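Local coordinates for protein endonuclease and methylase LlaGI (Lactococcus lactis, PDB 5FFJ) that recognises and probably methylates DNA as a nuclease-deleted form of a Type ISP restriction-modification enzyme with a helicase-like ATPase, at residues D733-P739 / V846-I852; D711-S716 / L1010-I1016; S883-K889 / D932-S937; P617-L622 / Y661-R665. All coordinates share one frame; numbering follows the deposited sequence.

Contact 1 (D733-P739 / V846-I852); sequences DVHILDP and VPITAII
I736 and L737 pair in parallel with A850 and I851, joined first by backbone hydrogen bonds. L737 is gripped by both backbone polar atoms, N and O: L737 N donates to A850 O at 2.9 Å, and L737 O accepts from I852 N at 2.9 Å. Just before this pairing two N-H groups share H735 O, that of A850 N at 3.0 Å and that of T849 N, also at 3.0 Å. CA-H...O contacts fill in between, among them I736 CA to A850 O at 3.3 Å.

Apolar contacts follow the alternation of the strands. On one face I736 CG1 meets the small A850 CB at 4.0 Å. On the other, L737 CD2 reaches I848 CD1 at 3.5 Å, and P739 lays its ring against I851 CG2; W906 and A907 of helix 899-910 cover L737 and I851 there. Beta-branched isoleucine suits an extended strand, and leucine fills the buried face with apolar bulk.

The H735 ring has V846 CG1 over one face, while its ND1 bonds to H777 of the next strand.

These are neighbouring strands in the parallel part of the mixed sheet of a Rossmann-like methyltransferase. By sequence, the strand ends lead into the DPF...GTG and NPPY segments of N-6 adenine methylases, which in relatives bind the cofactor and the target base.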
loop_
_atom_site.group_PDB
_atom_site.type_symbol
_atom_site.label_atom_id
_atom_site.label_comp_id
_atom_site.label_asym_id
_atom_site.label_seq_id
_atom_site.Cartn_x
_atom_site.Cartn_y
_atom_site.Cartn_z
ATOM N N ASP A 733 -8.381 35.328 -20.041
ATOM C CA ASP A 733 -7.338 35.663 -19.080
ATOM C C ASP A 733 -7.494 34.859 -17.786
ATOM O O ASP A 733 -7.036 35.278 -16.721
ATOM C CB ASP A 733 -7.363 37.167 -18.791
ATOM C CG ASP A 733 -6.757 37.987 -19.920
ATOM O OD1 ASP A 733 -6.642 37.463 -21.049
ATOM O OD2 ASP A 733 -6.398 39.160 -19.678
ATOM N N VAL A 734 -8.140 33.699 -17.890
ATOM C CA VAL A 734 -8.258 32.776 -16.763
ATOM C C VAL A 734 -7.579 31.454 -17.105
ATOM O O VAL A 734 -7.900 30.818 -18.110
ATOM C CB VAL A 734 -9.734 32.520 -16.375
ATOM C CG1 VAL A 734 -9.826 31.483 -15.252
ATOM C CG2 VAL A 734 -10.404 33.827 -15.952
ATOM N N HIS A 735 -6.634 31.058 -16.256
ATOM C CA HIS A 735 -5.866 29.839 -16.465
ATOM C C HIS A 735 -6.025 28.876 -15.290
ATOM O O HIS A 735 -6.028 29.286 -14.127
ATOM C CB HIS A 735 -4.390 30.180 -16.690
ATOM C CG HIS A 735 -4.088 30.652 -18.077
ATOM N ND1 HIS A 735 -3.257 29.953 -18.934
ATOM C CD2 HIS A 735 -4.490 31.746 -18.765
ATOM C CE1 HIS A 735 -3.166 30.596 -20.080
ATOM N NE2 HIS A 735 -3.907 31.689 -20.007
ATOM N N ILE A 736 -6.141 27.593 -15.622
ATOM C CA ILE A 736 -6.452 26.545 -14.658
ATOM C C ILE A 736 -5.344 25.502 -14.621
ATOM O O ILE A 736 -5.045 24.868 -15.636
ATOM C CB ILE A 736 -7.797 25.865 -14.998
ATOM C CG1 ILE A 736 -8.942 26.854 -14.754
ATOM C CG2 ILE A 736 -7.981 24.578 -14.183
ATOM C CD1 ILE A 736 -10.333 26.290 -14.936
ATOM N N LEU A 737 -4.752 25.319 -13.443
ATOM C CA LEU A 737 -3.710 24.318 -13.248
ATOM C C LEU A 737 -4.209 23.193 -12.350
ATOM O O LEU A 737 -4.872 23.431 -11.337
ATOM C CB LEU A 737 -2.448 24.946 -12.643
ATOM C CG LEU A 737 -1.247 24.002 -12.470
ATOM C CD1 LEU A 737 -0.856 23.374 -13.799
ATOM C CD2 LEU A 737 -0.049 24.722 -11.862
ATOM N N ASP A 738 -3.902 21.964 -12.753
ATOM C CA ASP A 738 -4.152 20.780 -11.945
ATOM C C ASP A 738 -2.794 20.145 -11.603
ATOM O O ASP A 738 -2.329 19.255 -12.318
ATOM C CB ASP A 738 -5.081 19.808 -12.699
ATOM C CG ASP A 738 -5.384 18.541 -11.914
ATOM O OD1 ASP A 738 -5.010 18.461 -10.726
ATOM O OD2 ASP A 738 -6.021 17.629 -12.487
ATOM N N PRO A 739 -2.146 20.613 -10.513
ATOM C CA PRO A 739 -0.753 20.247 -10.210
ATOM C C PRO A 739 -0.516 18.760 -9.976
ATOM O O PRO A 739 0.628 18.316 -10.057
ATOM C CB PRO A 739 -0.448 21.025 -8.924
ATOM C CG PRO A 739 -1.480 22.076 -8.838
ATOM C CD PRO A 739 -2.701 21.497 -9.472
ATOM N N VAL A 846 2.478 32.041 -17.095
ATOM C CA VAL A 846 1.034 32.231 -17.009
ATOM C C VAL A 846 0.623 32.728 -15.625
ATOM O O VAL A 846 1.080 32.192 -14.615
ATOM C CB VAL A 846 0.281 30.921 -17.322
ATOM C CG1 VAL A 846 -1.176 30.993 -16.876
ATOM C CG2 VAL A 846 0.369 30.607 -18.804
ATOM N N PRO A 847 -0.239 33.758 -15.573
ATOM C CA PRO A 847 -0.847 34.121 -14.291
ATOM C C PRO A 847 -2.021 33.198 -13.973
ATOM O O PRO A 847 -3.167 33.514 -14.295
ATOM C CB PRO A 847 -1.302 35.563 -14.518
ATOM C CG PRO A 847 -1.606 35.623 -15.972
ATOM C CD PRO A 847 -0.625 34.695 -16.645
ATOM N N ILE A 848 -1.722 32.057 -13.359
ATOM C CA ILE A 848 -2.736 31.057 -13.036
ATOM C C ILE A 848 -3.776 31.586 -12.058
ATOM O O ILE A 848 -3.460 31.926 -10.920
ATOM C CB ILE A 848 -2.094 29.793 -12.444
ATOM C CG1 ILE A 848 -1.288 29.066 -13.521
ATOM C CG2 ILE A 848 -3.166 28.864 -11.872
ATOM C CD1 ILE A 848 -0.349 28.015 -12.979
ATOM N N THR A 849 -5.028 31.605 -12.505
ATOM C CA THR A 849 -6.117 32.210 -11.750
ATOM C C THR A 849 -6.825 31.179 -10.876
ATOM O O THR A 849 -7.502 31.533 -9.909
ATOM C CB THR A 849 -7.145 32.868 -12.695
ATOM O OG1 THR A 849 -6.461 33.563 -13.744
ATOM C CG2 THR A 849 -8.037 33.844 -11.942
ATOM N N ALA A 850 -6.666 29.905 -11.221
ATOM C CA ALA A 850 -7.312 28.830 -10.479
ATOM C C ALA A 850 -6.437 27.582 -10.406
ATOM O O ALA A 850 -5.956 27.089 -11.427
ATOM C CB ALA A 850 -8.647 28.493 -11.108
ATOM N N ILE A 851 -6.232 27.082 -9.190
ATOM C CA ILE A 851 -5.534 25.818 -8.979
ATOM C C ILE A 851 -6.533 24.815 -8.406
ATOM O O ILE A 851 -7.258 25.117 -7.458
ATOM C CB ILE A 851 -4.315 25.982 -8.050
ATOM C CG1 ILE A 851 -3.382 27.058 -8.618
ATOM C CG2 ILE A 851 -3.577 24.653 -7.898
ATOM C CD1 ILE A 851 -2.095 27.265 -7.845
ATOM N N ILE A 852 -6.560 23.625 -8.997
ATOM C CA ILE A 852 -7.622 22.657 -8.758
ATOM C C ILE A 852 -7.057 21.243 -8.663
ATOM O O ILE A 852 -6.075 20.925 -9.329
ATOM C CB ILE A 852 -8.683 22.742 -9.893
ATOM C CG1 ILE A 852 -9.837 23.653 -9.467
ATOM C CG2 ILE A 852 -9.207 21.354 -10.295
ATOM C CD1 ILE A 852 -10.809 23.989 -10.588
#

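Contact 2 (D711-S716 / L1010-I1016); sequences DFIVHS and LRDKESI
Where helix 1003-1012 ends and the chain turns along helix 707-725 of the methyltransferase fold, F712 inserts its ring between L1010 and I1016. With CG anti to the backbone N (chi1 -179°), the ring reaches out from its helix: K1013 O lies at its edge, in plane, 3.2 Å from CD1, and I1016 CG2 is 3.6 Å from CE2. A flat phenyl suits this slot because its polarised C-H edge can face a carbonyl while its carbons pack on isoleucine.

E1014 O then points at the helix, taking a CA-H...O contact from F712 CA at 3.3 Å. H715 crosses the E1014 side chain obliquely, with ND1 3.3 Å from E1014 CB. The small S716 lets the loop come close; its OG accepts a weak hydrogen bond from I1016 N at 3.3 Å.

Beyond the loop, H715 stacks on Y753 of helix 745-760. Towards the sheet, F712 and I1016 rest on I979 and I981 of strand 977-984, and L1010 on F948 of strand 944-951.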
loop_
_atom_site.group_PDB
_atom_site.type_symbol
_atom_site.label_atom_id
_atom_site.label_comp_id
_atom_site.label_asym_id
_atom_site.label_seq_id
_atom_site.Cartn_x
_atom_site.Cartn_y
_atom_site.Cartn_z
ATOM N N ASP A 711 -16.679 17.118 -9.219
ATOM C CA ASP A 711 -17.680 18.006 -9.796
ATOM C C ASP A 711 -18.031 19.143 -8.844
ATOM O O ASP A 711 -18.310 20.261 -9.280
ATOM C CB ASP A 711 -18.950 17.227 -10.153
ATOM C CG ASP A 711 -18.850 16.525 -11.496
ATOM O OD1 ASP A 711 -17.718 16.277 -11.962
ATOM O OD2 ASP A 711 -19.908 16.217 -12.084
ATOM N N PHE A 712 -18.016 18.856 -7.547
ATOM C CA PHE A 712 -18.472 19.824 -6.557
ATOM C C PHE A 712 -17.620 21.091 -6.550
ATOM O O PHE A 712 -18.158 22.197 -6.475
ATOM C CB PHE A 712 -18.480 19.210 -5.155
ATOM C CG PHE A 712 -18.958 20.157 -4.088
ATOM C CD1 PHE A 712 -20.308 20.276 -3.801
ATOM C CD2 PHE A 712 -18.057 20.935 -3.381
ATOM C CE1 PHE A 712 -20.750 21.150 -2.823
ATOM C CE2 PHE A 712 -18.493 21.810 -2.404
ATOM C CZ PHE A 712 -19.841 21.917 -2.125
ATOM N N ILE A 713 -16.300 20.938 -6.622
ATOM C CA ILE A 713 -15.417 22.097 -6.536
ATOM C C ILE A 713 -15.349 22.849 -7.860
ATOM O O ILE A 713 -15.102 24.051 -7.876
ATOM C CB ILE A 713 -13.983 21.713 -6.096
ATOM C CG1 ILE A 713 -13.301 20.795 -7.114
ATOM C CG2 ILE A 713 -14.014 21.051 -4.736
ATOM C CD1 ILE A 713 -11.801 20.736 -6.935
ATOM N N VAL A 714 -15.561 22.145 -8.968
ATOM C CA VAL A 714 -15.583 22.788 -10.279
ATOM C C VAL A 714 -16.705 23.820 -10.337
ATOM O O VAL A 714 -16.470 24.983 -10.667
ATOM C CB VAL A 714 -15.760 21.759 -11.409
ATOM C CG1 VAL A 714 -16.028 22.456 -12.738
ATOM C CG2 VAL A 714 -14.524 20.877 -11.521
ATOM N N HIS A 715 -17.924 23.383 -10.030
ATOM C CA HIS A 715 -19.055 24.293 -9.896
ATOM C C HIS A 715 -18.742 25.384 -8.879
ATOM O O HIS A 715 -19.036 26.559 -9.098
ATOM C CB HIS A 715 -20.311 23.541 -9.456
ATOM C CG HIS A 715 -20.895 22.649 -10.506
ATOM N ND1 HIS A 715 -22.254 22.494 -10.675
ATOM C CD2 HIS A 715 -20.309 21.847 -11.429
ATOM C CE1 HIS A 715 -22.482 21.646 -11.662
ATOM N NE2 HIS A 715 -21.318 21.239 -12.136
ATOM N N SER A 716 -18.152 24.974 -7.762
ATOM C CA SER A 716 -17.819 25.889 -6.677
ATOM C C SER A 716 -16.763 26.902 -7.106
ATOM O O SER A 716 -16.833 28.079 -6.749
ATOM C CB SER A 716 -17.329 25.101 -5.463
ATOM O OG SER A 716 -18.265 24.098 -5.103
ATOM N N LEU A 1010 -23.419 15.640 -2.291
ATOM C CA LEU A 1010 -22.526 16.254 -3.271
ATOM C C LEU A 1010 -23.117 16.200 -4.676
ATOM O O LEU A 1010 -22.851 17.070 -5.508
ATOM C CB LEU A 1010 -21.159 15.569 -3.246
ATOM C CG LEU A 1010 -20.088 16.183 -2.338
ATOM C CD1 LEU A 1010 -20.678 16.689 -1.030
ATOM C CD2 LEU A 1010 -18.992 15.161 -2.060
ATOM N N ARG A 1011 -23.908 15.166 -4.943
ATOM C CA ARG A 1011 -24.686 15.101 -6.170
ATOM C C ARG A 1011 -25.873 16.062 -6.077
ATOM O O ARG A 1011 -26.237 16.718 -7.055
ATOM C CB ARG A 1011 -25.175 13.671 -6.423
ATOM C CG ARG A 1011 -24.568 12.996 -7.658
ATOM C CD ARG A 1011 -24.615 11.462 -7.593
ATOM N NE ARG A 1011 -25.089 10.953 -6.303
ATOM C CZ ARG A 1011 -24.475 10.026 -5.566
ATOM N NH1 ARG A 1011 -25.004 9.655 -4.409
ATOM N NH2 ARG A 1011 -23.342 9.460 -5.969
ATOM N N ASP A 1012 -26.462 16.144 -4.886
ATOM C CA ASP A 1012 -27.628 16.989 -4.632
ATOM C C ASP A 1012 -27.238 18.467 -4.698
ATOM O O ASP A 1012 -27.829 19.243 -5.453
ATOM C CB ASP A 1012 -28.237 16.636 -3.267
ATOM C CG ASP A 1012 -29.444 17.484 -2.916
ATOM O OD1 ASP A 1012 -30.054 18.076 -3.831
ATOM O OD2 ASP A 1012 -29.793 17.546 -1.716
ATOM N N LYS A 1013 -26.233 18.841 -3.910
ATOM C CA LYS A 1013 -25.675 20.192 -3.939
ATOM C C LYS A 1013 -24.378 20.177 -4.732
ATOM O O LYS A 1013 -23.362 19.647 -4.278
ATOM C CB LYS A 1013 -25.426 20.725 -2.524
ATOM C CG LYS A 1013 -26.454 20.282 -1.501
ATOM C CD LYS A 1013 -26.861 21.417 -0.583
ATOM C CE LYS A 1013 -28.063 21.022 0.250
ATOM N NZ LYS A 1013 -28.386 22.044 1.275
ATOM N N GLU A 1014 -24.419 20.766 -5.921
ATOM C CA GLU A 1014 -23.288 20.728 -6.835
ATOM C C GLU A 1014 -22.275 21.817 -6.509
ATOM O O GLU A 1014 -21.145 21.778 -6.988
ATOM C CB GLU A 1014 -23.773 20.872 -8.283
ATOM C CG GLU A 1014 -24.704 19.755 -8.738
ATOM C CD GLU A 1014 -25.942 20.270 -9.446
ATOM O OE1 GLU A 1014 -27.051 20.122 -8.887
ATOM O OE2 GLU A 1014 -25.808 20.819 -10.559
ATOM N N SER A 1015 -22.674 22.783 -5.684
ATOM C CA SER A 1015 -21.837 23.952 -5.432
ATOM C C SER A 1015 -21.919 24.478 -3.999
ATOM O O SER A 1015 -22.809 24.113 -3.231
ATOM C CB SER A 1015 -22.213 25.066 -6.413
ATOM O OG SER A 1015 -21.787 26.334 -5.947
ATOM N N ILE A 1016 -20.966 25.343 -3.665
ATOM C CA ILE A 1016 -20.883 25.976 -2.351
ATOM C C ILE A 1016 -21.878 27.123 -2.181
ATOM O O ILE A 1016 -21.951 27.735 -1.116
ATOM C CB ILE A 1016 -19.455 26.508 -2.086
ATOM C CG1 ILE A 1016 -18.986 27.436 -3.215
ATOM C CG2 ILE A 1016 -18.488 25.343 -1.905
ATOM C CD1 ILE A 1016 -18.907 28.881 -2.813
#

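Contact 3 (S883-K889 / D932-S937)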
loop_
_atom_site.group_PDB
_atom_site.type_symbol
_atom_site.label_atom_id
_atom_site.label_comp_id
_atom_site.label_asym_id
_atom_site.label_seq_id
_atom_site.Cartn_x
_atom_site.Cartn_y
_atom_site.Cartn_z
ATOM N N SER A 883 6.232 30.768 7.127
ATOM C CA SER A 883 4.803 31.063 7.192
ATOM C C SER A 883 4.088 30.247 8.265
ATOM O O SER A 883 3.819 30.743 9.359
ATOM C CB SER A 883 4.149 30.805 5.831
ATOM O OG SER A 883 4.393 29.482 5.387
ATOM N N TYR A 884 3.787 28.994 7.940
ATOM C CA TYR A 884 2.962 28.151 8.799
ATOM C C TYR A 884 3.650 27.826 10.123
ATOM O O TYR A 884 3.049 27.954 11.189
ATOM C CB TYR A 884 2.605 26.855 8.069
ATOM C CG TYR A 884 1.933 27.061 6.727
ATOM C CD1 TYR A 884 1.198 28.211 6.460
ATOM C CD2 TYR A 884 2.034 26.104 5.726
ATOM C CE1 TYR A 884 0.584 28.399 5.234
ATOM C CE2 TYR A 884 1.424 26.283 4.499
ATOM C CZ TYR A 884 0.701 27.430 4.258
ATOM O OH TYR A 884 0.095 27.602 3.034
ATOM N N VAL A 885 4.909 27.407 10.050
ATOM C CA VAL A 885 5.645 27.001 11.241
ATOM C C VAL A 885 5.922 28.186 12.160
ATOM O O VAL A 885 5.863 28.063 13.383
ATOM C CB VAL A 885 6.977 26.332 10.866
ATOM C CG1 VAL A 885 7.741 25.922 12.117
ATOM C CG2 VAL A 885 6.728 25.125 9.973
ATOM N N LYS A 886 6.230 29.333 11.562
ATOM C CA LYS A 886 6.569 30.529 12.323
ATOM C C LYS A 886 5.403 31.000 13.189
ATOM O O LYS A 886 5.598 31.415 14.330
ATOM C CB LYS A 886 7.001 31.652 11.376
ATOM C CG LYS A 886 7.421 32.933 12.081
ATOM N N ASN A 887 4.192 30.927 12.645
ATOM C CA ASN A 887 3.008 31.416 13.346
ATOM C C ASN A 887 2.480 30.447 14.401
ATOM O O ASN A 887 1.507 30.750 15.093
ATOM C CB ASN A 887 1.896 31.717 12.340
ATOM C CG ASN A 887 2.226 32.888 11.438
ATOM O OD1 ASN A 887 2.220 34.043 11.868
ATOM N ND2 ASN A 887 2.509 32.597 10.174
ATOM N N SER A 888 3.123 29.291 14.531
ATOM C CA SER A 888 2.641 28.252 15.434
ATOM C C SER A 888 3.200 28.413 16.845
ATOM O O SER A 888 4.285 28.966 17.037
ATOM C CB SER A 888 3.003 26.871 14.889
ATOM O OG SER A 888 2.209 25.868 15.493
ATOM N N LYS A 889 2.447 27.919 17.824
ATOM C CA LYS A 889 2.842 27.973 19.229
ATOM C C LYS A 889 3.333 26.611 19.718
ATOM O O LYS A 889 3.474 26.397 20.923
ATOM C CB LYS A 889 1.664 28.423 20.103
ATOM C CG LYS A 889 0.981 29.712 19.668
ATOM C CD LYS A 889 1.677 30.943 20.229
ATOM C CE LYS A 889 1.188 32.212 19.547
ATOM N NZ LYS A 889 1.666 33.446 20.233
ATOM N N ASP A 932 -2.290 25.682 14.092
ATOM C CA ASP A 932 -2.752 26.997 14.523
ATOM C C ASP A 932 -2.101 28.098 13.692
ATOM O O ASP A 932 -2.696 29.151 13.468
ATOM C CB ASP A 932 -2.459 27.218 16.007
ATOM C CG ASP A 932 -0.985 27.100 16.334
ATOM O OD1 ASP A 932 -0.313 26.235 15.732
ATOM O OD2 ASP A 932 -0.499 27.871 17.189
ATOM N N GLY A 933 -0.876 27.849 13.237
ATOM C CA GLY A 933 -0.163 28.802 12.406
ATOM C C GLY A 933 -0.705 28.832 10.991
ATOM O O GLY A 933 -0.853 29.899 10.394
ATOM N N LEU A 934 -1.001 27.654 10.452
ATOM C CA LEU A 934 -1.568 27.543 9.116
ATOM C C LEU A 934 -2.893 28.289 9.037
ATOM O O LEU A 934 -3.184 28.950 8.043
ATOM C CB LEU A 934 -1.760 26.073 8.737
ATOM C CG LEU A 934 -2.507 25.780 7.434
ATOM C CD1 LEU A 934 -1.902 26.526 6.258
ATOM C CD2 LEU A 934 -2.496 24.287 7.164
ATOM N N ARG A 935 -3.690 28.186 10.096
ATOM C CA ARG A 935 -4.977 28.869 10.148
ATOM C C ARG A 935 -4.784 30.375 10.301
ATOM O O ARG A 935 -5.623 31.164 9.865
ATOM C CB ARG A 935 -5.834 28.323 11.295
ATOM C CG ARG A 935 -6.225 26.862 11.128
ATOM C CD ARG A 935 -7.286 26.437 12.129
ATOM N NE ARG A 935 -6.818 26.484 13.514
ATOM C CZ ARG A 935 -6.137 25.511 14.115
ATOM N NH1 ARG A 935 -5.821 24.404 13.457
ATOM N NH2 ARG A 935 -5.765 25.648 15.382
ATOM N N LYS A 936 -3.676 30.768 10.923
ATOM C CA LYS A 936 -3.342 32.180 11.064
ATOM C C LYS A 936 -2.924 32.742 9.709
ATOM O O LYS A 936 -3.234 33.887 9.379
ATOM C CB LYS A 936 -2.229 32.375 12.099
ATOM C CG LYS A 936 -1.861 33.829 12.364
ATOM C CD LYS A 936 -1.072 33.975 13.661
ATOM C CE LYS A 936 -0.493 35.371 13.824
ATOM N NZ LYS A 936 0.662 35.616 12.913
ATOM N N SER A 937 -2.233 31.921 8.925
ATOM C CA SER A 937 -1.774 32.320 7.598
ATOM C C SER A 937 -2.927 32.422 6.604
ATOM O O SER A 937 -3.112 33.457 5.966
ATOM C CB SER A 937 -0.730 31.329 7.074
ATOM O OG SER A 937 0.448 31.364 7.859
#
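L934 lays CD1 over one face of the Y884 ring, 3.4 Å from its centroid and 17° off the ring normal, a CH-pi contact. S937 CB stands at the edge of the same ring, in its plane, and S883 OG lies above the opposite face, offset toward the rim.

The D932 carboxylate is turned to meet the 883-889 segment. Its CG sits between the backbone N and the carbonyl carbon (chi1 58°), which brings both oxygens towards the loop: S888 OG donates to D932 OD1 at 2.6 Å and K889 N to D932 OD2 at 3.0 Å, each on a syn lone pair. Between these two sites G933, with no side chain, lets the backbones close in, its CA 3.6 Å from N887 CB. K936 crosses N887 at about a right angle, NZ bonding to OD1, though the modelled separation is too short to trust.

Two donors on the carboxylate would be expected to favour its charged form and hold the loop's exit firmly; V885, just before it, packs on a DNA phosphate.

Contact 4 (P617-L622 / Y661-R665); sequences PIFEAL and YESVR
The helical segments P617-L622 and Y661-R665 run nearly parallel, their axes 8.8 Å apart at closest approach and crossing at -21°, and the backbones come nearest at A621 and R665, CA to CA 4.9 Å.

Alanine fits that narrow point: A621 CB is 3.6 Å from V664 CG1 and 3.5 Å from R665 CG. V664 CG1, anti to the backbone N (chi1 175°), reaches across to A621 and also to I618 CG2 at 4.1 Å, the two branched side chains crossing at about a right angle.

A turn earlier, the rigid apolar P617 ring packs against one face of the Y661 ring. P617 CB is 3.7 Å from Y661 CD2, whereas the closer approach of CG, and with it any CH-pi reading, is doubtful in this model. Proline also has no N-H to give, in keeping with the kink here, where neither P617 N nor I618 N bonds to the preceding turn.

R665 extends back along its own helix, its guanidinium face over Y661 CB; NH1 is modelled in a salt bridge with E658 and a weak one with E662 OE2, but the place of NH1 is less sure, so both are tentative.

Both helices belong to the coupler region. I618 and L622 continue the packing onto F688 and I681 of helix 676-692, while F619, on the far side of its helix, meets the ring of Y787 on helix 783-797.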
loop_
_atom_site.group_PDB
_atom_site.type_symbol
_atom_site.label_atom_id
_atom_site.label_comp_id
_atom_site.label_asym_id
_atom_site.label_seq_id
_atom_site.Cartn_x
_atom_site.Cartn_y
_atom_site.Cartn_z
ATOM N N PRO A 617 2.722 -0.770 -27.509
ATOM C CA PRO A 617 1.834 -1.520 -28.408
ATOM C C PRO A 617 0.356 -1.462 -28.010
ATOM O O PRO A 617 -0.503 -1.481 -28.893
ATOM C CB PRO A 617 2.359 -2.960 -28.310
ATOM C CG PRO A 617 3.264 -2.981 -27.136
ATOM C CD PRO A 617 3.817 -1.614 -27.003
ATOM N N ILE A 618 0.065 -1.398 -26.713
ATOM C CA ILE A 618 -1.314 -1.259 -26.249
ATOM C C ILE A 618 -1.897 0.069 -26.715
ATOM O O ILE A 618 -3.029 0.129 -27.193
ATOM C CB ILE A 618 -1.416 -1.352 -24.707
ATOM C CG1 ILE A 618 -0.866 -2.702 -24.236
ATOM C CG2 ILE A 618 -2.866 -1.133 -24.243
ATOM C CD1 ILE A 618 -1.166 -3.044 -22.793
ATOM N N PHE A 619 -1.113 1.132 -26.573
ATOM C CA PHE A 619 -1.550 2.468 -26.960
ATOM C C PHE A 619 -1.707 2.572 -28.475
ATOM O O PHE A 619 -2.658 3.178 -28.972
ATOM C CB PHE A 619 -0.558 3.516 -26.449
ATOM C CG PHE A 619 -0.437 3.555 -24.949
ATOM C CD1 PHE A 619 -1.564 3.482 -24.147
ATOM C CD2 PHE A 619 0.804 3.657 -24.342
ATOM C CE1 PHE A 619 -1.458 3.517 -22.771
ATOM C CE2 PHE A 619 0.917 3.689 -22.964
ATOM C CZ PHE A 619 -0.216 3.618 -22.178
ATOM N N GLU A 620 -0.770 1.974 -29.205
ATOM C CA GLU A 620 -0.854 1.913 -30.660
ATOM C C GLU A 620 -2.108 1.157 -31.089
ATOM O O GLU A 620 -2.830 1.589 -31.989
ATOM C CB GLU A 620 0.390 1.240 -31.246
ATOM C CG GLU A 620 1.635 2.117 -31.247
ATOM C CD GLU A 620 2.906 1.343 -31.560
ATOM O OE1 GLU A 620 3.003 0.159 -31.171
ATOM O OE2 GLU A 620 3.810 1.920 -32.200
ATOM N N ALA A 621 -2.359 0.028 -30.432
ATOM C CA ALA A 621 -3.516 -0.806 -30.731
ATOM C C ALA A 621 -4.817 -0.053 -30.465
ATOM O O ALA A 621 -5.775 -0.154 -31.233
ATOM C CB ALA A 621 -3.468 -2.089 -29.909
ATOM N N LEU A 622 -4.839 0.705 -29.372
ATOM C CA LEU A 622 -6.014 1.486 -28.992
ATOM C C LEU A 622 -6.309 2.578 -30.014
ATOM O O LEU A 622 -7.464 2.824 -30.361
ATOM C CB LEU A 622 -5.815 2.110 -27.608
ATOM C CG LEU A 622 -6.732 1.581 -26.505
ATOM C CD1 LEU A 622 -6.170 1.917 -25.131
ATOM C CD2 LEU A 622 -8.142 2.142 -26.661
ATOM N N TYR A 661 -1.550 -8.267 -26.711
ATOM C CA TYR A 661 -1.659 -7.192 -27.699
ATOM C C TYR A 661 -2.789 -7.472 -28.684
ATOM O O TYR A 661 -3.553 -6.576 -29.044
ATOM C CB TYR A 661 -0.339 -7.019 -28.470
ATOM C CG TYR A 661 0.876 -6.658 -27.627
ATOM C CD1 TYR A 661 0.748 -6.336 -26.283
ATOM C CD2 TYR A 661 2.153 -6.630 -28.186
ATOM C CE1 TYR A 661 1.854 -6.005 -25.516
ATOM C CE2 TYR A 661 3.264 -6.299 -27.424
ATOM C CZ TYR A 661 3.107 -5.990 -26.090
ATOM O OH TYR A 661 4.204 -5.657 -25.327
ATOM N N GLU A 662 -2.884 -8.725 -29.119
ATOM C CA GLU A 662 -3.902 -9.139 -30.077
ATOM C C GLU A 662 -5.308 -8.912 -29.525
ATOM O O GLU A 662 -6.193 -8.432 -30.237
ATOM C CB GLU A 662 -3.708 -10.612 -30.449
ATOM C CG GLU A 662 -2.615 -10.850 -31.486
ATOM C CD GLU A 662 -3.022 -10.428 -32.890
ATOM O OE1 GLU A 662 -4.235 -10.270 -33.150
ATOM O OE2 GLU A 662 -2.122 -10.250 -33.739
ATOM N N SER A 663 -5.506 -9.252 -28.254
ATOM C CA SER A 663 -6.791 -9.045 -27.596
ATOM C C SER A 663 -7.167 -7.567 -27.595
ATOM O O SER A 663 -8.319 -7.211 -27.846
ATOM C CB SER A 663 -6.753 -9.582 -26.162
ATOM O OG SER A 663 -7.006 -10.976 -26.129
ATOM N N VAL A 664 -6.188 -6.713 -27.318
ATOM C CA VAL A 664 -6.403 -5.272 -27.325
ATOM C C VAL A 664 -6.761 -4.788 -28.729
ATOM O O VAL A 664 -7.714 -4.030 -28.907
ATOM C CB VAL A 664 -5.155 -4.518 -26.823
ATOM C CG1 VAL A 664 -5.343 -3.011 -26.954
ATOM C CG2 VAL A 664 -4.855 -4.891 -25.377
ATOM N N ARG A 665 -5.983 -5.226 -29.716
ATOM C CA ARG A 665 -6.223 -4.872 -31.112
ATOM C C ARG A 665 -7.638 -5.248 -31.538
ATOM O O ARG A 665 -8.297 -4.504 -32.266
ATOM C CB ARG A 665 -5.202 -5.562 -32.019
ATOM C CG ARG A 665 -3.797 -4.995 -31.903
ATOM C CD ARG A 665 -2.753 -5.976 -32.407
ATOM N NE ARG A 665 -1.396 -5.498 -32.163
ATOM C CZ ARG A 665 -0.300 -6.229 -32.345
ATOM N NH1 ARG A 665 -0.396 -7.481 -32.774
ATOM N NH2 ARG A 665 0.894 -5.710 -32.097
#

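Contacts 1, 2 and 3 build the methyltransferase portion, whereas contact 4 lies in the coupler, its centre about 35 Å from that of contact 1 and about 52 Å from that of contact 3. Contacts 1 and 2 touch directly: I852 CG2 packs on I713 CD1 at 4.3 Å, joining the central sheet to helix 707-725 beside it. Along the chain, contacts 1 and 3 are both nested in the loop that contact 2 closes. Contact 3 comes closest to the bound DNA, nearest atoms about 4 Å apart, against about 10 Å for contact 1, which borders the probable catalytic cleft, and about 21 Å for contact 4.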